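PDB 6FFL: Maltose/maltodextrin transport permease homologue from Bdellovibrio bacteriovorus HD100, which binds maltotriose through the solute-binding MalE domain described here, fused to the membrane subunit MalF, and probably serves maltose and maltodextrin uptake. Local coordinates for residues A276-E281 against E285-L290; K270-N275 against K289-L294; K123-P128 against K140-D145; E134-G139 against L201-Q206. All coordinates share one frame; numbering follows the deposited sequence. Where two conformers were deposited one is given.

Overall arrangement
The four contacts form two pairs on opposite sides of the chain's centre, as expected of a two-lobed solute-binding domain. Along the chain, contacts 3 and 4 come first, and their segments alternate: both use helix 132-142, and their centres lie about 12 Å apart, with Ile125 touching Leu138. Contacts 1 and 2 follow, both ending on helix 281-294, with centres about 10 Å apart and Leu274 touching Ala287 and Val288. Between the pairs the centres are about 42 to 51 Å apart and nothing touches. Contact 2 rests on the mixed sheet that includes strand 266-274, contacts 3 and 4 beside the sheet that includes strand 228-234. This is consistent with one pair in each lobe, each beside a different sheet.

Contact 1. Residues A276-E281 against E285-L290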
# COMPACT_ATOMS: atom_id res chain seq x y z
N ALA A 276 -23.33 3.03 1.54
CA ALA A 276 -24.70 2.60 1.82
C ALA A 276 -25.65 3.79 1.89
O ALA A 276 -26.84 3.64 1.57
CB ALA A 276 -24.71 1.80 3.13
N ASN A 277 -25.16 4.96 2.32
CA ASN A 277 -25.95 6.19 2.36
C ASN A 277 -25.91 6.88 1.01
O ASN A 277 -24.83 7.27 0.56
CB ASN A 277 -25.39 7.17 3.40
CG ASN A 277 -25.38 6.61 4.80
OD1 ASN A 277 -26.35 5.99 5.23
ND2 ASN A 277 -24.30 6.86 5.55
N MET A 278 -27.07 7.08 0.38
CA MET A 278 -27.18 7.86 -0.84
C MET A 278 -28.30 8.87 -0.67
O MET A 278 -29.41 8.51 -0.25
CB MET A 278 -27.47 6.97 -2.06
CG MET A 278 -26.36 5.99 -2.40
SD MET A 278 -25.01 6.77 -3.31
CE MET A 278 -23.78 5.49 -3.22
N LYS A 279 -28.02 10.13 -1.00
CA LYS A 279 -28.99 11.20 -0.77
C LYS A 279 -30.26 11.01 -1.59
O LYS A 279 -31.34 11.43 -1.17
CB LYS A 279 -28.38 12.56 -1.10
CG LYS A 279 -27.25 13.00 -0.19
CD LYS A 279 -26.71 14.35 -0.65
CE LYS A 279 -25.30 14.58 -0.17
NZ LYS A 279 -24.94 16.03 -0.25
N SER A 280 -30.15 10.42 -2.78
CA SER A 280 -31.31 10.29 -3.65
C SER A 280 -30.99 9.27 -4.73
O SER A 280 -29.85 8.84 -4.89
CB SER A 280 -31.69 11.63 -4.29
OG SER A 280 -30.85 11.90 -5.39
N GLU A 281 -32.03 8.90 -5.49
CA GLU A 281 -31.83 7.96 -6.59
C GLU A 281 -30.89 8.53 -7.63
O GLU A 281 -30.07 7.80 -8.21
CB GLU A 281 -33.19 7.59 -7.21
CG GLU A 281 -33.12 6.52 -8.30
CD GLU A 281 -32.62 5.17 -7.80
OE1 GLU A 281 -32.67 4.90 -6.57
OE2 GLU A 281 -32.17 4.36 -8.64
N GLU A 285 -27.49 6.66 -9.00
CA GLU A 285 -27.26 6.35 -10.41
C GLU A 285 -26.00 7.04 -10.93
O GLU A 285 -25.24 6.45 -11.71
CB GLU A 285 -28.48 6.77 -11.25
CG GLU A 285 -29.78 6.10 -10.82
CD GLU A 285 -30.97 6.54 -11.67
OE1 GLU A 285 -31.20 5.92 -12.72
OE2 GLU A 285 -31.66 7.50 -11.27
N ALA A 286 -25.76 8.28 -10.50
CA ALA A 286 -24.55 8.98 -10.91
C ALA A 286 -23.31 8.32 -10.34
O ALA A 286 -22.28 8.22 -11.02
CB ALA A 286 -24.62 10.45 -10.50
N ALA A 287 -23.38 7.86 -9.08
CA ALA A 287 -22.23 7.20 -8.47
C ALA A 287 -21.90 5.90 -9.18
O ALA A 287 -20.72 5.56 -9.36
CB ALA A 287 -22.51 6.95 -6.98
N VAL A 288 -22.92 5.15 -9.60
CA VAL A 288 -22.68 3.90 -10.30
C VAL A 288 -22.05 4.17 -11.66
O VAL A 288 -21.12 3.47 -12.07
CB VAL A 288 -23.99 3.09 -10.40
CG1 VAL A 288 -23.86 1.93 -11.37
CG2 VAL A 288 -24.36 2.57 -9.01
N LYS A 289 -22.53 5.20 -12.37
CA LYS A 289 -21.91 5.58 -13.63
C LYS A 289 -20.44 5.93 -13.45
O LYS A 289 -19.59 5.50 -14.22
CB LYS A 289 -22.66 6.77 -14.25
CG LYS A 289 -23.99 6.42 -14.87
CD LYS A 289 -24.64 7.66 -15.45
CE LYS A 289 -25.41 7.33 -16.72
NZ LYS A 289 -26.54 8.28 -16.90
N LEU A 290 -20.13 6.71 -12.41
CA LEU A 290 -18.75 7.10 -12.17
C LEU A 290 -17.89 5.89 -11.81
O LEU A 290 -16.75 5.78 -12.27
CB LEU A 290 -18.69 8.15 -11.07
CG LEU A 290 -17.30 8.73 -10.80
CD1 LEU A 290 -16.77 9.40 -12.06
CD2 LEU A 290 -17.35 9.72 -9.65
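Glu281 and Glu285 meet through the backbone as well as through their side chains, and the two meetings differ greatly in firmness. The firm one is the bond from Glu285 N to Glu281 O, 2.9 Å long and nearly straight at 172°, which closes the first turn of helix 281-294. Ser280 stands just ahead as the N-cap; its OG accepts a weak bond from Ala282 N and also bonds to His283 ND1. On the inward side Met278 reaches back from the loop to the helix. Its CB points toward the helix, and with both chi1 (-64°) and chi2 (-80°) folded, the chain bends to carry CE within 4.2 Å of Ala287 CB. Small as it is, Ala287 is buried here and also packs on Leu274, while Met278 touches Glu60 and Arg79 as well.

The outer side is looser. Both glutamates are exposed, and their side chains pass at roughly a right angle. In Glu281 a chi1 near 180° swings CG away from the backbone N, and the bend at chi2 turns the carboxylate back to the Glu285 side. In the conformer given, Glu281 OE2 lies 4.1 Å from Glu285 OE2, but Glu285 was modelled in two conformers and that spacing is doubtful. If the carboxylates do come this close, any repulsion would be mild and screened by solvent, and for Glu281 the positive end of the helix dipole may offset part of it. What holds the two residues together is the backbone bond, which does not depend on where their carboxylates settle.

Contact 2. Residues K270-N275 against K289-L294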
# COMPACT_ATOMS: atom_id res chain seq x y z
N LYS A 270 -6.07 -1.17 -4.58
CA LYS A 270 -6.83 -0.07 -4.01
C LYS A 270 -8.03 0.14 -4.92
O LYS A 270 -7.88 0.11 -6.14
CB LYS A 270 -5.97 1.20 -3.88
CG LYS A 270 -4.73 1.03 -2.97
CD LYS A 270 -3.79 2.23 -3.05
CE LYS A 270 -3.00 2.23 -4.37
NZ LYS A 270 -2.12 1.03 -4.51
N GLY A 271 -9.22 0.27 -4.34
CA GLY A 271 -10.38 0.26 -5.19
C GLY A 271 -11.55 1.02 -4.60
O GLY A 271 -11.48 1.56 -3.49
N TYR A 272 -12.64 1.03 -5.37
CA TYR A 272 -13.82 1.84 -5.09
C TYR A 272 -14.90 1.03 -4.37
O TYR A 272 -15.13 -0.14 -4.69
CB TYR A 272 -14.40 2.40 -6.40
CG TYR A 272 -13.43 3.30 -7.17
CD1 TYR A 272 -13.37 4.66 -6.89
CD2 TYR A 272 -12.61 2.79 -8.16
CE1 TYR A 272 -12.51 5.50 -7.58
CE2 TYR A 272 -11.73 3.61 -8.86
CZ TYR A 272 -11.69 4.97 -8.56
OH TYR A 272 -10.82 5.80 -9.23
N SER A 273 -15.54 1.67 -3.40
CA SER A 273 -16.73 1.15 -2.75
C SER A 273 -17.82 2.21 -2.83
O SER A 273 -17.53 3.40 -2.89
CB SER A 273 -16.49 0.78 -1.28
OG SER A 273 -15.47 -0.20 -1.13
N LEU A 274 -19.08 1.75 -2.81
CA LEU A 274 -20.26 2.62 -2.81
C LEU A 274 -20.83 2.77 -1.40
O LEU A 274 -21.07 1.77 -0.72
CB LEU A 274 -21.33 2.04 -3.75
CG LEU A 274 -21.09 2.07 -5.26
CD1 LEU A 274 -22.26 1.38 -5.96
CD2 LEU A 274 -20.97 3.50 -5.77
N ASN A 275 -21.07 4.01 -0.98
CA ASN A 275 -21.69 4.30 0.31
C ASN A 275 -23.07 3.66 0.40
O ASN A 275 -23.88 3.74 -0.53
CB ASN A 275 -21.78 5.82 0.48
CG ASN A 275 -21.95 6.25 1.93
OD1 ASN A 275 -22.50 5.52 2.76
ND2 ASN A 275 -21.48 7.46 2.25
N LYS A 289 -22.53 5.20 -12.37
CA LYS A 289 -21.91 5.58 -13.63
C LYS A 289 -20.44 5.93 -13.45
O LYS A 289 -19.59 5.50 -14.22
CB LYS A 289 -22.66 6.77 -14.25
CG LYS A 289 -23.99 6.42 -14.87
CD LYS A 289 -24.64 7.66 -15.45
CE LYS A 289 -25.41 7.33 -16.72
NZ LYS A 289 -26.54 8.28 -16.90
N LEU A 290 -20.13 6.71 -12.41
CA LEU A 290 -18.75 7.10 -12.17
C LEU A 290 -17.89 5.89 -11.81
O LEU A 290 -16.75 5.78 -12.27
CB LEU A 290 -18.69 8.15 -11.07
CG LEU A 290 -17.30 8.73 -10.80
CD1 LEU A 290 -16.77 9.40 -12.06
CD2 LEU A 290 -17.35 9.72 -9.65
N LEU A 291 -18.42 4.99 -10.98
CA LEU A 291 -17.71 3.77 -10.61
C LEU A 291 -17.37 2.93 -11.84
O LEU A 291 -16.25 2.40 -11.95
CB LEU A 291 -18.56 2.96 -9.63
CG LEU A 291 -18.13 1.52 -9.32
CD1 LEU A 291 -16.83 1.56 -8.62
CD2 LEU A 291 -19.18 0.82 -8.46
N LYS A 292 -18.33 2.75 -12.74
CA LYS A 292 -18.07 1.99 -13.95
C LYS A 292 -17.04 2.70 -14.83
O LYS A 292 -16.16 2.05 -15.42
CB LYS A 292 -19.36 1.77 -14.73
CG LYS A 292 -20.38 0.85 -14.03
CD LYS A 292 -21.68 0.79 -14.85
CE LYS A 292 -22.68 -0.20 -14.29
NZ LYS A 292 -24.00 -0.11 -15.00
N TYR A 293 -17.11 4.03 -14.92
CA TYR A 293 -16.14 4.77 -15.72
C TYR A 293 -14.73 4.67 -15.14
O TYR A 293 -13.76 4.44 -15.89
CB TYR A 293 -16.57 6.23 -15.83
CG TYR A 293 -15.55 7.10 -16.53
CD1 TYR A 293 -15.34 6.99 -17.90
CD2 TYR A 293 -14.80 8.02 -15.82
CE1 TYR A 293 -14.40 7.77 -18.54
CE2 TYR A 293 -13.86 8.81 -16.46
CZ TYR A 293 -13.67 8.68 -17.82
OH TYR A 293 -12.74 9.47 -18.45
N LEU A 294 -14.59 4.84 -13.83
CA LEU A 294 -13.25 4.89 -13.24
C LEU A 294 -12.59 3.52 -13.19
O LEU A 294 -11.38 3.44 -12.95
CB LEU A 294 -13.28 5.50 -11.84
CG LEU A 294 -13.64 6.99 -11.79
CD1 LEU A 294 -13.81 7.46 -10.35
CD2 LEU A 294 -12.60 7.83 -12.53
O HOH W 1 -9.60 4.86 -11.32
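Tyr272 OH makes the shortest polar bond of this contact, 2.6 Å to a water that accepts its hydrogen bond and lies at the ring edge, in the ring plane. The same water donates to Leu294 O, at 2.8 Å, so a single molecule joins the strand's phenol to the carbonyl of Leu294 and satisfies both. Everything else across the contact is apolar and buried.

Leu294 comes in at about a right angle to the tyrosine and packs against the phenol end: its CD1 lies 3.6 Å from Tyr272 CE1, and its CB is as near to the hydroxyl oxygen. The root of the tyrosine belongs to Leu291, whose CD1 presses to 3.4 Å from Tyr272 CB, a close fit for two carbons. Leu291 runs past Tyr272 in the opposite direction and serves two neighbours with its fork. With CG anti to the backbone N (chi1 168°), one methyl goes to the tyrosine while the other, CD2, sits 3.9 Å from Leu274 CG. Leu274 and Tyr272, two residues apart on the strand, thus hold one leucine between them.

Beyond the pair, the Tyr272 ring meets that of Tyr63 on strand 61-65, and Leu294 packs on Leu19 of helix 13-29. Two residues before Tyr272, Lys270 touches two glucose units of the bound sugar. The short axes of 270-274 and 289-294 run almost antiparallel, at 165° and 9.7 Å apart at closest approach: a helix laid on a sheet, the alpha/beta layering typical of a lobe of the periplasmic-binding-protein fold.

Contact 3. Residues K123-P128 against K140-D145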
# COMPACT_ATOMS: atom_id res chain seq x y z
N LYS A 123 22.21 6.31 -10.26
CA LYS A 123 23.38 7.17 -10.08
C LYS A 123 24.42 6.50 -9.19
O LYS A 123 25.62 6.77 -9.32
CB LYS A 123 22.98 8.52 -9.46
CG LYS A 123 22.72 9.64 -10.41
CD LYS A 123 22.33 10.90 -9.64
CE LYS A 123 22.91 12.15 -10.29
NZ LYS A 123 22.78 12.13 -11.77
N PHE A 124 23.97 5.66 -8.26
CA PHE A 124 24.83 5.05 -7.25
C PHE A 124 24.96 3.54 -7.39
O PHE A 124 26.02 2.99 -7.09
CB PHE A 124 24.29 5.37 -5.85
CG PHE A 124 24.13 6.84 -5.59
CD1 PHE A 124 25.24 7.66 -5.49
CD2 PHE A 124 22.86 7.40 -5.46
CE1 PHE A 124 25.09 9.02 -5.25
CE2 PHE A 124 22.71 8.75 -5.22
CZ PHE A 124 23.83 9.57 -5.12
N ILE A 125 23.91 2.86 -7.83
CA ILE A 125 23.85 1.40 -7.80
C ILE A 125 23.38 0.90 -9.16
O ILE A 125 22.33 1.33 -9.65
CB ILE A 125 22.92 0.89 -6.70
CG1 ILE A 125 23.45 1.29 -5.32
CG2 ILE A 125 22.70 -0.62 -6.81
CD1 ILE A 125 22.43 1.13 -4.23
N THR A 126 24.14 -0.01 -9.76
CA THR A 126 23.77 -0.69 -10.99
C THR A 126 23.22 -2.09 -10.74
O THR A 126 22.30 -2.53 -11.43
CB THR A 126 24.98 -0.79 -11.94
OG1 THR A 126 25.50 0.52 -12.17
CG2 THR A 126 24.58 -1.41 -13.26
N THR A 127 23.78 -2.80 -9.77
CA THR A 127 23.36 -4.16 -9.44
C THR A 127 22.82 -4.18 -8.02
O THR A 127 23.58 -3.95 -7.07
CB THR A 127 24.52 -5.15 -9.58
OG1 THR A 127 25.08 -5.02 -10.89
CG2 THR A 127 24.05 -6.58 -9.39
N PRO A 128 21.53 -4.42 -7.82
CA PRO A 128 20.96 -4.34 -6.47
C PRO A 128 21.41 -5.50 -5.61
O PRO A 128 21.76 -6.57 -6.12
CB PRO A 128 19.44 -4.39 -6.73
CG PRO A 128 19.29 -5.10 -8.04
CD PRO A 128 20.51 -4.71 -8.85
N LYS A 140 26.20 0.44 4.02
CA LYS A 140 27.25 1.13 4.75
C LYS A 140 28.13 1.95 3.81
O LYS A 140 28.51 3.08 4.13
CB LYS A 140 28.11 0.13 5.52
CG LYS A 140 27.41 -0.54 6.70
CD LYS A 140 28.36 -1.52 7.41
CE LYS A 140 27.66 -2.24 8.56
NZ LYS A 140 28.57 -3.23 9.19
N LYS A 141 28.46 1.39 2.64
CA LYS A 141 29.31 2.14 1.71
C LYS A 141 28.57 3.36 1.16
O LYS A 141 29.21 4.38 0.86
CB LYS A 141 29.78 1.23 0.57
CG LYS A 141 30.76 0.17 1.05
CD LYS A 141 31.55 -0.45 -0.08
CE LYS A 141 30.62 -1.01 -1.13
NZ LYS A 141 31.30 -2.04 -1.96
N MET A 142 27.25 3.29 1.06
CA MET A 142 26.43 4.36 0.50
C MET A 142 26.01 5.40 1.53
O MET A 142 25.37 6.39 1.16
CB MET A 142 25.19 3.76 -0.16
CG MET A 142 25.44 2.99 -1.44
SD MET A 142 26.22 4.03 -2.70
CE MET A 142 26.93 2.79 -3.78
N THR A 143 26.32 5.19 2.81
CA THR A 143 26.04 6.15 3.88
C THR A 143 27.29 6.99 4.09
O THR A 143 28.33 6.46 4.49
CB THR A 143 25.65 5.44 5.17
OG1 THR A 143 24.57 4.53 4.91
CG2 THR A 143 25.21 6.45 6.23
N VAL A 144 27.20 8.29 3.82
CA VAL A 144 28.41 9.12 3.75
C VAL A 144 28.20 10.44 4.48
O VAL A 144 27.15 11.08 4.36
CB VAL A 144 28.83 9.36 2.29
CG1 VAL A 144 27.63 9.70 1.43
CG2 VAL A 144 29.89 10.46 2.19
N ASP A 145 29.22 10.85 5.23
CA ASP A 145 29.27 12.13 5.93
C ASP A 145 30.42 12.89 5.29
O ASP A 145 31.59 12.66 5.63
CB ASP A 145 29.46 11.92 7.43
CG ASP A 145 29.82 13.19 8.17
OD1 ASP A 145 29.67 14.30 7.62
OD2 ASP A 145 30.23 13.06 9.35
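Met142 carries the helix side of this contact alone, meeting Phe124 and Ile125 of the loop 123-128 with its sulfur and terminal methyl. Van der Waals contact comes first. Met142 SD rests 3.9 Å from Phe124 CB, the root of the aromatic side chain, while CE goes on to Ile125, 4.1 Å from its CG1. The Ile125 and Met142 side chains lean across each other at a slant. The methionine is folded twice, at chi1 (-71°) and again at chi2 (-59°), and then straightens, which lets sulfur and methyl lie along neighbouring residues of the loop.

A second kind of approach is that of sulfur to ring. Met142 SD is 5.4 Å from the centroid of the Phe124 ring and 51° off its normal, a Met-aromatic contact of oblique geometry. Although Phe124 CB points toward the helix, its ring leads away, and one of its faces is met by Lys123 CB, offset toward the rim.

The third kind involves the backbone. Met142 CE lies 3.4 Å from Phe124 O, so the methyl lies beside the carbonyl oxygen rather than meeting only hydrocarbon. Just after Met142, Thr143 OG1 bonds to Gly139 O and to Gly156 N, and a weak bond runs from Thr143 N to Lys140 O.

In the fold, the contact joins the loop that leads into helix 132-142 to the later part of that helix. Both sides also lean on strand 228-234: Ile125 touches Ala229 and Met230, Met142 touches Ala229, and Ile125 packs in addition on Tyr120 of strand 116-121.

Contact 4. Residues E134-G139 against L201-Q206; sequences ELIELG and LKLRDQ
Ile136 of helix 132-142 reaches over to Leu203 and Lys202 of helix 191-205. Its CB points toward the second helix, and chi1 of -70° sets CG1 beside the backbone N. CG1 is the first atom to touch, lying 3.8 Å from Leu203 CD2, with the two side chains meeting at a slant. The terminal CD1, carried onward by an extended chi2 (159°), stays near the same leucine methyl and also comes 3.8 Å from Lys202 NZ. NZ makes its salt bridge with Asp207, which Ile136 touches too, so the methyl is only a van der Waals neighbour of an ammonium whose charge is probably largely balanced.

Farther round the second helix, Arg204 holds its neighbour Asp205 in a side-on salt bridge, NE to OD1 and NH2 to OD2, and Asp205 OD1 has a further salt bridge with Lys212.

On the first helix, Leu135 and Leu138 pack on Met230 of strand 228-234. Helices packed together beside a sheet in this way fit the alpha/beta lobe of the periplasmic-binding-protein fold.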
# COMPACT_ATOMS: atom_id res chain seq x y z
N GLU A 134 24.38 -8.46 1.77
CA GLU A 134 24.75 -7.53 0.71
C GLU A 134 24.10 -6.17 0.91
O GLU A 134 24.72 -5.13 0.66
CB GLU A 134 24.35 -8.10 -0.65
CG GLU A 134 25.21 -9.25 -1.13
CD GLU A 134 24.82 -9.73 -2.52
OE1 GLU A 134 23.96 -9.08 -3.17
OE2 GLU A 134 25.37 -10.76 -2.97
N LEU A 135 22.83 -6.16 1.32
CA LEU A 135 22.14 -4.90 1.55
C LEU A 135 22.86 -4.06 2.59
O LEU A 135 23.04 -2.84 2.42
CB LEU A 135 20.70 -5.17 1.98
CG LEU A 135 19.90 -3.97 2.48
CD1 LEU A 135 19.56 -3.10 1.31
CD2 LEU A 135 18.63 -4.46 3.18
N ILE A 136 23.33 -4.69 3.67
CA ILE A 136 23.97 -3.94 4.73
C ILE A 136 25.36 -3.46 4.30
O ILE A 136 25.75 -2.32 4.58
CB ILE A 136 24.03 -4.79 6.01
CG1 ILE A 136 22.61 -4.93 6.57
CG2 ILE A 136 24.96 -4.16 7.02
CD1 ILE A 136 22.43 -6.13 7.52
N GLU A 137 26.13 -4.34 3.65
CA GLU A 137 27.45 -3.95 3.17
C GLU A 137 27.37 -2.77 2.21
O GLU A 137 28.11 -1.78 2.35
CB GLU A 137 28.13 -5.14 2.49
CG GLU A 137 29.10 -5.92 3.38
CD GLU A 137 29.09 -7.42 3.08
OE1 GLU A 137 29.52 -8.20 3.95
OE2 GLU A 137 28.65 -7.81 1.97
N LEU A 138 26.50 -2.87 1.20
CA LEU A 138 26.30 -1.77 0.27
C LEU A 138 25.75 -0.54 0.98
O LEU A 138 26.19 0.58 0.73
CB LEU A 138 25.36 -2.20 -0.85
CG LEU A 138 25.11 -1.26 -2.02
CD1 LEU A 138 26.42 -0.92 -2.73
CD2 LEU A 138 24.11 -1.92 -2.96
N GLY A 139 24.78 -0.75 1.87
CA GLY A 139 24.21 0.37 2.61
C GLY A 139 25.24 1.15 3.41
O GLY A 139 25.17 2.37 3.49
N LEU A 201 15.88 -2.47 14.20
CA LEU A 201 16.72 -1.78 15.18
C LEU A 201 18.19 -1.89 14.81
O LEU A 201 18.96 -0.93 14.99
CB LEU A 201 16.48 -2.34 16.58
CG LEU A 201 15.21 -1.95 17.31
CD1 LEU A 201 15.16 -2.69 18.64
CD2 LEU A 201 15.18 -0.46 17.56
N LYS A 202 18.61 -3.05 14.30
CA LYS A 202 20.01 -3.22 13.93
C LYS A 202 20.37 -2.32 12.75
O LYS A 202 21.43 -1.70 12.74
CB LYS A 202 20.28 -4.69 13.61
CG LYS A 202 21.69 -5.03 13.16
CD LYS A 202 21.84 -6.55 13.04
CE LYS A 202 23.22 -6.97 12.55
NZ LYS A 202 23.43 -6.61 11.12
N LEU A 203 19.49 -2.24 11.75
CA LEU A 203 19.73 -1.33 10.63
C LEU A 203 19.91 0.11 11.10
O LEU A 203 20.75 0.85 10.57
CB LEU A 203 18.58 -1.42 9.62
CG LEU A 203 18.36 -2.72 8.84
CD1 LEU A 203 17.16 -2.58 7.91
CD2 LEU A 203 19.60 -3.12 8.07
N ARG A 204 19.13 0.52 12.11
CA ARG A 204 19.16 1.91 12.55
C ARG A 204 20.32 2.19 13.49
O ARG A 204 20.95 3.25 13.39
CB ARG A 204 17.83 2.26 13.24
CG ARG A 204 17.66 3.73 13.63
CD ARG A 204 16.47 3.94 14.59
NE ARG A 204 16.79 3.45 15.93
CZ ARG A 204 15.93 3.43 16.95
NH1 ARG A 204 14.69 3.88 16.79
NH2 ARG A 204 16.32 2.96 18.12
N ASP A 205 20.62 1.28 14.41
CA ASP A 205 21.48 1.59 15.55
C ASP A 205 22.84 0.93 15.48
O ASP A 205 23.79 1.45 16.06
CB ASP A 205 20.80 1.19 16.86
CG ASP A 205 19.52 1.95 17.10
OD1 ASP A 205 19.37 3.05 16.51
OD2 ASP A 205 18.68 1.47 17.89
N GLN A 206 22.95 -0.19 14.79
CA GLN A 206 24.19 -0.94 14.72
C GLN A 206 24.87 -0.75 13.37
O GLN A 206 26.01 -0.27 13.29
CB GLN A 206 23.88 -2.42 14.98
CG GLN A 206 25.06 -3.37 14.96
CD GLN A 206 24.64 -4.76 15.41
OE1 GLN A 206 23.71 -4.91 16.20
NE2 GLN A 206 25.32 -5.78 14.90